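Local coordinates for uncharacterized protein (Bacteroides eggerthii DSM 20697, PDB 4ECO) that is of unknown function but, as a leucine-rich repeat protein, probably binds other proteins along its curved solenoid, at residues L360-T366 and S383-L389; L503-A509 and Q531-S535. All coordinates share one frame; numbering follows the deposited sequence.

Interaction 1 of 2, residues L360-T366 and S383-L389; sequences LAYNQIT and SFAHNKL
Equivalent stretches of two successive leucine-rich repeats, 360-366 and 383-389, stack side by side here, forming an asparagine ladder just past the parallel strands 354-359 and 381-383. Equivalent residues face each other at A361/A385 and Y362/H386, with CA atoms 4.6 Å apart in each pair, and beyond them the pairing shifts by one. L360 N donates to S383 O, and Y362 N, N363 N and K388 N add backbone bonds to A385 O, H386 O and I365 O. The ladder itself is made by N363 and N387, whose amide planes are only 9° apart. N387 ND2 reaches L360 O at 3.2 Å, while N363 ND2 binds the same oxygen at 2.9 Å from the opposite face of the carbonyl plane, so one buried acceptor is gripped twice. N387 also bonds F384 O through ND2, and its OD1 takes the N-H of I365 at 3.2 Å; the bonding at both ends is consistent with this orientation of the amide. CG of N387 is anti to its own carbonyl carbon (chi1 -74°), which swings the amide inward to these backbone groups. Y362 and H386 form an offset stack, centroids 4.0 Å apart and planes at 10°, with Y362 CE1 over the centre of the imidazole. Apolar contacts inside are lighter: L360 CD1 meets F384 CE2 at 4.0 Å, and I365 CG2 lies 4.1 Å from L389 CD2. The pattern runs on through the neighbouring repeats. Y339 stacks on Y362 and Y411 on H386, N363 ND2 also bonds C337 O, and N412 bonds F384 O and L389 N; on the far side of 383-389, F384 and A385 touch strand 404-408.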
loop_
_atom_site.group_PDB
_atom_site.type_symbol
_atom_site.label_atom_id
_atom_site.label_comp_id
_atom_site.label_asym_id
_atom_site.label_seq_id
_atom_site.Cartn_x
_atom_site.Cartn_y
_atom_site.Cartn_z
ATOM N N LEU A 360 -6.641 -1.935 4.901
ATOM C CA LEU A 360 -6.869 -2.369 6.289
ATOM C C LEU A 360 -6.040 -3.627 6.606
ATOM O O LEU A 360 -6.312 -4.322 7.593
ATOM C CB LEU A 360 -8.371 -2.643 6.494
ATOM C CG LEU A 360 -9.339 -1.466 6.244
ATOM C CD1 LEU A 360 -10.780 -1.914 6.303
ATOM C CD2 LEU A 360 -9.114 -0.332 7.228
ATOM N N ALA A 361 -5.001 -3.899 5.784
ATOM C CA ALA A 361 -4.213 -5.103 5.930
ATOM C C ALA A 361 -3.457 -5.140 7.253
ATOM O O ALA A 361 -3.162 -4.099 7.842
ATOM C CB ALA A 361 -3.254 -5.258 4.770
ATOM N N TYR A 362 -3.203 -6.372 7.729
ATOM C CA TYR A 362 -2.433 -6.702 8.906
ATOM C C TYR A 362 -3.108 -6.183 10.179
ATOM O O TYR A 362 -2.581 -5.335 10.918
ATOM C CB TYR A 362 -0.995 -6.203 8.781
ATOM C CG TYR A 362 -0.220 -6.907 7.692
ATOM C CD1 TYR A 362 0.436 -8.106 7.945
ATOM C CD2 TYR A 362 -0.135 -6.374 6.407
ATOM C CE1 TYR A 362 1.155 -8.764 6.943
ATOM C CE2 TYR A 362 0.557 -7.041 5.387
ATOM C CZ TYR A 362 1.223 -8.223 5.669
ATOM O OH TYR A 362 1.964 -8.869 4.703
ATOM N N ASN A 363 -4.268 -6.770 10.452
ATOM C CA ASN A 363 -5.091 -6.509 11.630
ATOM C C ASN A 363 -5.774 -7.829 12.034
ATOM O O ASN A 363 -5.326 -8.910 11.641
ATOM C CB ASN A 363 -6.100 -5.379 11.360
ATOM C CG ASN A 363 -5.493 -4.011 11.340
ATOM O OD1 ASN A 363 -5.195 -3.446 12.372
ATOM N ND2 ASN A 363 -5.390 -3.411 10.183
ATOM N N GLN A 364 -6.840 -7.743 12.815
ATOM C CA GLN A 364 -7.568 -8.919 13.278
ATOM C C GLN A 364 -9.080 -8.652 13.142
ATOM O O GLN A 364 -9.886 -9.045 13.986
ATOM C CB GLN A 364 -7.136 -9.262 14.725
ATOM C CG GLN A 364 -5.712 -9.843 14.838
ATOM C CD GLN A 364 -5.511 -11.279 14.325
ATOM O OE1 GLN A 364 -5.773 -12.243 15.029
ATOM N NE2 GLN A 364 -5.035 -11.449 13.087
ATOM N N ILE A 365 -9.437 -7.950 12.054
ATOM C CA ILE A 365 -10.805 -7.588 11.680
ATOM C C ILE A 365 -11.557 -8.877 11.319
ATOM O O ILE A 365 -11.036 -9.683 10.550
ATOM C CB ILE A 365 -10.795 -6.549 10.524
ATOM C CG1 ILE A 365 -10.017 -5.283 10.941
ATOM C CG2 ILE A 365 -12.214 -6.207 10.070
ATOM C CD1 ILE A 365 -9.581 -4.350 9.797
ATOM N N THR A 366 -12.759 -9.076 11.898
ATOM C CA THR A 366 -13.572 -10.267 11.639
ATOM C C THR A 366 -14.739 -9.977 10.712
ATOM O O THR A 366 -15.258 -10.911 10.078
ATOM C CB THR A 366 -14.107 -10.875 12.935
ATOM O OG1 THR A 366 -14.893 -9.906 13.646
ATOM C CG2 THR A 366 -13.015 -11.463 13.797
ATOM N N SER A 383 -7.186 -3.391 -0.141
ATOM C CA SER A 383 -6.668 -4.514 0.623
ATOM C C SER A 383 -7.318 -4.687 1.997
ATOM O O SER A 383 -7.379 -3.758 2.817
ATOM C CB SER A 383 -5.171 -4.406 0.815
ATOM O OG SER A 383 -4.720 -5.611 1.417
ATOM N N PHE A 384 -7.745 -5.938 2.238
ATOM C CA PHE A 384 -8.320 -6.448 3.470
ATOM C C PHE A 384 -7.496 -7.646 3.909
ATOM O O PHE A 384 -7.932 -8.441 4.748
ATOM C CB PHE A 384 -9.786 -6.822 3.261
ATOM C CG PHE A 384 -10.653 -5.705 2.744
ATOM C CD1 PHE A 384 -10.788 -5.480 1.371
ATOM C CD2 PHE A 384 -11.377 -4.899 3.625
ATOM C CE1 PHE A 384 -11.616 -4.460 0.889
ATOM C CE2 PHE A 384 -12.214 -3.883 3.141
ATOM C CZ PHE A 384 -12.340 -3.685 1.774
ATOM N N ALA A 385 -6.296 -7.788 3.320
ATOM C CA ALA A 385 -5.397 -8.907 3.575
ATOM C C ALA A 385 -4.926 -8.975 5.042
ATOM O O ALA A 385 -4.836 -7.949 5.713
ATOM C CB ALA A 385 -4.200 -8.827 2.659
ATOM N N HIS A 386 -4.627 -10.202 5.525
ATOM C CA HIS A 386 -4.090 -10.486 6.852
ATOM C C HIS A 386 -5.005 -9.952 7.932
ATOM O O HIS A 386 -4.671 -9.010 8.644
ATOM C CB HIS A 386 -2.673 -9.946 7.015
ATOM C CG HIS A 386 -1.680 -10.616 6.126
ATOM N ND1 HIS A 386 -0.959 -11.716 6.552
ATOM C CD2 HIS A 386 -1.329 -10.326 4.852
ATOM C CE1 HIS A 386 -0.176 -12.044 5.536
ATOM N NE2 HIS A 386 -0.369 -11.243 4.484
ATOM N N ASN A 387 -6.181 -10.558 8.026
ATOM C CA ASN A 387 -7.201 -10.293 9.031
ATOM C C ASN A 387 -7.857 -11.616 9.369
ATOM O O ASN A 387 -7.303 -12.677 9.054
ATOM C CB ASN A 387 -8.225 -9.241 8.569
ATOM C CG ASN A 387 -7.717 -7.826 8.556
ATOM O OD1 ASN A 387 -7.604 -7.184 9.590
ATOM N ND2 ASN A 387 -7.495 -7.267 7.373
ATOM N N LYS A 388 -9.030 -11.560 9.998
ATOM C CA LYS A 388 -9.772 -12.738 10.401
ATOM C C LYS A 388 -11.179 -12.708 9.792
ATOM O O LYS A 388 -12.120 -13.102 10.455
ATOM C CB LYS A 388 -9.827 -12.808 11.943
ATOM C CG LYS A 388 -8.470 -13.008 12.626
ATOM C CD LYS A 388 -8.628 -13.479 14.088
ATOM C CE LYS A 388 -8.811 -14.971 14.219
ATOM N NZ LYS A 388 -8.910 -15.400 15.636
ATOM N N LEU A 389 -11.323 -12.239 8.535
ATOM C CA LEU A 389 -12.624 -12.118 7.862
ATOM C C LEU A 389 -13.260 -13.467 7.603
ATOM O O LEU A 389 -12.606 -14.332 7.015
ATOM C CB LEU A 389 -12.514 -11.378 6.523
ATOM C CG LEU A 389 -12.199 -9.886 6.516
ATOM C CD1 LEU A 389 -12.073 -9.398 5.084
ATOM C CD2 LEU A 389 -13.266 -9.072 7.258
#

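Interaction 2 of 2, residues L503-A509 and Q531-S535; sequences LSDDFRA and QPLNS
N534 and R508 meet through their flat ends: the guanidinium and amide planes are 26° apart and stacked, with N534 CG 3.5 Å above the centre of the guanidinium. R508 gets there through a chain that bends at chi3 (58°), folding the head back over N534. Since R508 NH2 and N534 ND2 are both donors, their approach is contact between stacked groups. The amide oxygen bonds across the contact: N534 OD1 accepts from A509 N at 3.0 Å, the donor lying in the carbonyl plane on a lone pair. N534 CG stands opposite its own backbone N (chi1 -166°), which carries OD1 across to that N-H. With an alanine in place of R508 the guanidinium is gone, and the N534 amide would probably keep its A509 bond but lose the flat partner stacked on it. Both segments contain short 3-10 turns, 505-507 and 531-533, on the convex side of adjoining leucine-rich repeats, opposite the parallel strands. Beside the polar end, P532 CG packs against the L503-F507 pair, 3.8 Å from F507 CB and as far from L503 CD1, which itself sits over the centre of the F507 ring. I518 of strand 517-519 touches both F507 and P532 from within the solenoid. Q531 lays its CB and CG along the backbone of S504, its CG 3.2 Å from S504 O.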
loop_
_atom_site.group_PDB
_atom_site.type_symbol
_atom_site.label_atom_id
_atom_site.label_comp_id
_atom_site.label_asym_id
_atom_site.label_seq_id
_atom_site.Cartn_x
_atom_site.Cartn_y
_atom_site.Cartn_z
ATOM N N LEU A 503 -12.040 -31.494 -11.730
ATOM C CA LEU A 503 -12.538 -30.254 -12.285
ATOM C C LEU A 503 -13.903 -30.595 -12.942
ATOM O O LEU A 503 -14.614 -31.465 -12.418
ATOM C CB LEU A 503 -11.529 -29.567 -13.232
ATOM C CG LEU A 503 -10.184 -29.084 -12.624
ATOM C CD1 LEU A 503 -9.427 -28.270 -13.628
ATOM C CD2 LEU A 503 -10.368 -28.245 -11.349
ATOM N N SER A 504 -14.292 -29.906 -14.031
ATOM C CA SER A 504 -15.558 -30.078 -14.758
ATOM C C SER A 504 -15.394 -29.544 -16.144
ATOM O O SER A 504 -14.350 -28.956 -16.444
ATOM C CB SER A 504 -16.707 -29.364 -14.050
ATOM O OG SER A 504 -16.403 -27.998 -13.807
ATOM N N ASP A 505 -16.421 -29.695 -16.996
ATOM C CA ASP A 505 -16.360 -29.205 -18.374
ATOM C C ASP A 505 -16.518 -27.693 -18.415
ATOM O O ASP A 505 -16.498 -27.096 -19.496
ATOM C CB ASP A 505 -17.401 -29.901 -19.241
ATOM C CG ASP A 505 -17.023 -31.326 -19.557
ATOM O OD1 ASP A 505 -16.097 -31.867 -18.879
ATOM O OD2 ASP A 505 -17.662 -31.918 -20.455
ATOM N N ASP A 506 -16.604 -27.077 -17.217
ATOM C CA ASP A 506 -16.614 -25.638 -17.012
ATOM C C ASP A 506 -15.302 -25.031 -17.455
ATOM O O ASP A 506 -15.226 -23.817 -17.596
ATOM C CB ASP A 506 -16.835 -25.293 -15.517
ATOM C CG ASP A 506 -18.237 -25.427 -14.959
ATOM O OD1 ASP A 506 -19.143 -25.879 -15.711
ATOM O OD2 ASP A 506 -18.437 -25.082 -13.771
ATOM N N PHE A 507 -14.239 -25.841 -17.587
ATOM C CA PHE A 507 -12.916 -25.328 -17.930
ATOM C C PHE A 507 -12.633 -25.410 -19.461
ATOM O O PHE A 507 -11.680 -24.797 -19.947
ATOM C CB PHE A 507 -11.870 -26.071 -17.115
ATOM C CG PHE A 507 -11.927 -25.672 -15.651
ATOM C CD1 PHE A 507 -12.751 -26.352 -14.757
ATOM C CD2 PHE A 507 -11.163 -24.607 -15.169
ATOM C CE1 PHE A 507 -12.809 -25.973 -13.416
ATOM C CE2 PHE A 507 -11.212 -24.240 -13.821
ATOM C CZ PHE A 507 -12.041 -24.915 -12.958
ATOM N N ARG A 508 -13.519 -26.073 -20.218
ATOM C CA ARG A 508 -13.419 -26.171 -21.670
ATOM C C ARG A 508 -13.721 -24.791 -22.304
ATOM O O ARG A 508 -14.294 -23.918 -21.645
ATOM C CB ARG A 508 -14.365 -27.269 -22.190
ATOM C CG ARG A 508 -14.043 -28.632 -21.570
ATOM C CD ARG A 508 -14.911 -29.773 -22.061
ATOM N NE ARG A 508 -14.853 -29.979 -23.512
ATOM C CZ ARG A 508 -13.841 -30.560 -24.155
ATOM N NH1 ARG A 508 -12.753 -30.948 -23.490
ATOM N NH2 ARG A 508 -13.891 -30.726 -25.470
ATOM N N ALA A 509 -13.309 -24.588 -23.565
ATOM C CA ALA A 509 -13.449 -23.325 -24.301
ATOM C C ALA A 509 -14.927 -22.849 -24.436
ATOM O O ALA A 509 -15.178 -21.691 -24.804
ATOM C CB ALA A 509 -12.837 -23.484 -25.669
ATOM N N GLN A 531 -9.669 -30.865 -19.151
ATOM C CA GLN A 531 -10.667 -29.849 -19.526
ATOM C C GLN A 531 -10.032 -28.470 -19.839
ATOM O O GLN A 531 -10.366 -27.934 -20.901
ATOM C CB GLN A 531 -11.769 -29.682 -18.462
ATOM C CG GLN A 531 -12.509 -30.957 -18.107
ATOM C CD GLN A 531 -11.944 -31.663 -16.900
ATOM O OE1 GLN A 531 -10.730 -31.717 -16.680
ATOM N NE2 GLN A 531 -12.819 -32.263 -16.098
ATOM N N PRO A 532 -9.107 -27.889 -19.014
ATOM C CA PRO A 532 -8.550 -26.566 -19.370
ATOM C C PRO A 532 -7.666 -26.583 -20.633
ATOM O O PRO A 532 -7.335 -25.507 -21.148
ATOM C CB PRO A 532 -7.717 -26.177 -18.129
ATOM C CG PRO A 532 -8.216 -27.044 -17.024
ATOM C CD PRO A 532 -8.597 -28.328 -17.696
ATOM N N LEU A 533 -7.330 -27.774 -21.164
ATOM C CA LEU A 533 -6.495 -27.904 -22.373
ATOM C C LEU A 533 -7.294 -27.674 -23.667
ATOM O O LEU A 533 -6.691 -27.576 -24.727
ATOM C CB LEU A 533 -5.795 -29.277 -22.433
ATOM C CG LEU A 533 -4.976 -29.639 -21.203
ATOM C CD1 LEU A 533 -4.425 -31.046 -21.313
ATOM C CD2 LEU A 533 -3.896 -28.612 -20.936
ATOM N N ASN A 534 -8.632 -27.532 -23.572
ATOM C CA ASN A 534 -9.558 -27.305 -24.702
ATOM C C ASN A 534 -9.405 -25.882 -25.276
ATOM O O ASN A 534 -9.775 -25.628 -26.419
ATOM C CB ASN A 534 -11.008 -27.533 -24.234
ATOM C CG ASN A 534 -12.028 -27.658 -25.341
ATOM O OD1 ASN A 534 -13.051 -26.957 -25.364
ATOM N ND2 ASN A 534 -11.784 -28.565 -26.274
ATOM N N SER A 535 -8.850 -24.967 -24.488
ATOM C CA SER A 535 -8.612 -23.587 -24.876
ATOM C C SER A 535 -7.563 -23.489 -25.996
ATOM O O SER A 535 -6.515 -24.163 -25.956
ATOM C CB SER A 535 -8.156 -22.785 -23.664
ATOM O OG SER A 535 -7.686 -21.508 -24.059
#

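How the interactions relate
Read from the N terminus, the chain lays down 360-366, makes one short excursion of 16 residues that includes strand 373-375 and runs into strand 381-383, whose last residue opens 383-389, the segment that closes interaction 1. It then passes through several further parallel strands before 503-509. Strand 517-519 lies within the next loop, of 21 residues, which 531-535 closes as interaction 2. The two loops are in series, neither nested nor crossed. The centres of interactions 1 and 2 are 34 Å apart and their nearest atoms about 23 Å apart. Each joins neighbouring coils of the same solenoid: interaction 1 just beyond the strand ends, interaction 2 among the turns between strands farther toward the C terminus.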